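Local coordinates for protein ALKF (Bacillus cereus, PDB 3ZBO) that is of uncertain function but has affinity for branched DNA structures and is related to the HEAT-like repeat DNA glycosylases of base excision repair, at residues Ser110-Asn113 and Ile114-Asp117. Sequence-based numbering, arbitrary orientation. Where two conformers were deposited one is given.
Sequences SESN and IAQD
Between Ser110 and Ala115, whose CA atoms lie 5.4 Å apart, the backbone reverses in a tight connection, and Ile114 takes the N-cap position of the helix that starts at Ala115. Ser112 OG bridges the turn. It accepts a nearly straight hydrogen bond from Ile114 N (3.1 Å, N-H...O angle 164°), which makes an ST turn just ahead of helix 115-124. A chi1 of 81° directs OG toward the residues that follow, where it meets Ile114 N. The same hydroxyl is bonded to Leu109 O, so one buried oxygen links helix 98-110 to the N-cap residue of helix 115-124. Ala115 N lies near OG too, but at a poor angle; instead it makes a weak bond to a water that donates to Ser112 O (2.8 Å).

Apolar atoms close in around the hydroxyl. Ile114 CG1 lies 3.6 Å from Ser112 OG, while its other branch, CG2, sits on the side of its own backbone N, against the preceding peptide and 3.4 Å from Asn113 C, a spacing set largely by the covalent chain. Ala115 CB fills the inside of the bend, 4.2 Å from Ser110 CA. On the outer side a second water donates both to Asn113 O and to Asp117 OD2 (3.1 Å), joining the loop to the first turn of the helix.

The loop connects helix 98-110 to helix 115-124 in a mostly helical chain, consistent with the HEAT-like repeat fold of the related DNA glycosylases. Arg145 NH2 bonds to both Ser110 O and Ser112 O, gripping the loop through its carbonyls. From helix 128-144, Trp140 touches Ser110 while Cys137 and Leu141 touch Ala115, whereas Phe88 of helix 85-94 touches Ser112 and Ile114.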
ATOM      1  N   SER A 110      -7.694   0.242  -3.539  1.00 13.48           N
ATOM      2  CA  SER A 110      -7.461  -0.190  -4.941  1.00 12.48           C
ATOM      3  C   SER A 110      -8.521  -1.181  -5.404  1.00 14.98           C
ATOM      4  O   SER A 110      -8.595  -1.397  -6.625  1.00 16.61           O
ATOM      5  CB  SER A 110      -5.999  -0.791  -5.066  1.00 14.05           C
ATOM      6  OG  SER A 110      -5.989  -2.067  -4.470  1.00 14.73           O
ATOM      7  N   GLU A 111      -9.291  -1.730  -4.466  1.00 15.56           N
ATOM      8  CA  GLU A 111     -10.321  -2.738  -4.800  0.50 16.74           C
ATOM      9  C   GLU A 111     -11.706  -2.102  -4.814  1.00 19.25           C
ATOM     10  O   GLU A 111     -12.701  -2.823  -5.010  1.00 20.50           O
ATOM     11  CB  GLU A 111     -10.263  -3.880  -3.794  0.50 16.75           C
ATOM     12  CG  GLU A 111      -8.996  -4.803  -3.955  0.50 16.16           C
ATOM     13  CD  GLU A 111      -8.945  -5.487  -5.318  0.50 22.09           C
ATOM     14  OE1 GLU A 111     -10.022  -5.892  -5.820  0.50 22.93           O
ATOM     15  OE2 GLU A 111      -7.842  -5.617  -5.896  0.50 23.79           O
ATOM     16  N   SER A 112     -11.767  -0.789  -4.588  1.00 17.09           N
ATOM     17  CA  SER A 112     -13.031  -0.091  -4.590  1.00 17.19           C
ATOM     18  C   SER A 112     -13.340   0.420  -5.992  1.00 18.57           C
ATOM     19  O   SER A 112     -12.541   0.320  -6.911  1.00 22.85           O
ATOM     20  CB  SER A 112     -12.911   1.095  -3.620  1.00 16.96           C
ATOM     21  OG  SER A 112     -12.266   2.133  -4.292  1.00 17.24           O
ATOM     22  N   ASN A 113     -14.504   1.096  -6.103  1.00 18.56           N
ATOM     23  CA  ASN A 113     -14.871   1.754  -7.334  1.00 20.61           C
ATOM     24  C   ASN A 113     -14.562   3.211  -7.348  1.00 20.01           C
ATOM     25  O   ASN A 113     -14.923   3.880  -8.297  1.00 21.75           O
ATOM     26  CB  ASN A 113     -16.410   1.578  -7.560  1.00 22.24           C
ATOM     27  CG  ASN A 113     -16.819   0.117  -7.729  1.00 25.80           C
ATOM     28  OD1 ASN A 113     -17.890  -0.323  -7.211  1.00 34.16           O
ATOM     29  ND2 ASN A 113     -16.016  -0.636  -8.434  1.00 26.68           N
ATOM     30  N   ILE A 114     -13.849   3.753  -6.342  1.00 17.37           N
ATOM     31  CA  ILE A 114     -13.585   5.177  -6.294  1.00 15.98           C
ATOM     32  C   ILE A 114     -12.097   5.439  -6.063  1.00 14.51           C
ATOM     33  O   ILE A 114     -11.668   6.475  -5.597  1.00 15.58           O
ATOM     34  CB  ILE A 114     -14.398   5.858  -5.162  1.00 14.73           C
ATOM     35  CG1 ILE A 114     -14.219   5.117  -3.820  1.00 14.12           C
ATOM     36  CG2 ILE A 114     -15.883   5.726  -5.529  1.00 18.83           C
ATOM     37  CD1 ILE A 114     -14.807   5.855  -2.654  1.00 15.43           C
ATOM     38  N   ALA A 115     -11.261   4.477  -6.488  1.00 13.32           N
ATOM     39  CA  ALA A 115      -9.838   4.468  -6.148  1.00 14.78           C
ATOM     40  C   ALA A 115      -9.096   5.694  -6.625  1.00 13.66           C
ATOM     41  O   ALA A 115      -8.399   6.381  -5.838  1.00 13.88           O
ATOM     42  CB  ALA A 115      -9.186   3.185  -6.659  1.00 14.57           C
ATOM     43  N   GLN A 116      -9.179   6.021  -7.937  1.00 13.97           N
ATOM     44  CA  GLN A 116      -8.394   7.137  -8.401  1.00 15.44           C
ATOM     45  C   GLN A 116      -8.882   8.468  -7.823  1.00 15.43           C
ATOM     46  O   GLN A 116      -8.058   9.328  -7.491  1.00 16.92           O
ATOM     47  CB  GLN A 116      -8.369   7.245  -9.965  1.00 14.71           C
ATOM     48  CG  GLN A 116      -7.612   6.080 -10.621  1.00 13.98           C
ATOM     49  CD  GLN A 116      -7.489   6.281 -12.114  1.00 13.43           C
ATOM     50  OE1 GLN A 116      -7.097   7.374 -12.608  1.00 18.86           O
ATOM     51  NE2 GLN A 116      -7.714   5.134 -12.815  1.00 15.37           N
ATOM     52  N   ASP A 117     -10.198   8.634  -7.659  1.00 15.18           N
ATOM     53  CA  ASP A 117     -10.670   9.932  -7.146  1.00 18.01           C
ATOM     54  C   ASP A 117     -10.141  10.176  -5.724  1.00 15.21           C
ATOM     55  O   ASP A 117      -9.644  11.256  -5.377  1.00 16.73           O
ATOM     56  CB  ASP A 117     -12.166   9.912  -7.138  1.00 18.47           C
ATOM     57  CG  ASP A 117     -12.744  10.089  -8.548  1.00 29.73           C
ATOM     58  OD1 ASP A 117     -11.982  10.533  -9.480  1.00 34.29           O
ATOM     59  OD2 ASP A 117     -13.942   9.786  -8.698  1.00 40.90           O
TER
HETATM   60  O   HOH W   1     -11.741   2.160  -8.923  1.00 31.59           O
HETATM   61  O   HOH W   2     -15.331   7.040  -9.024  1.00 52.71           O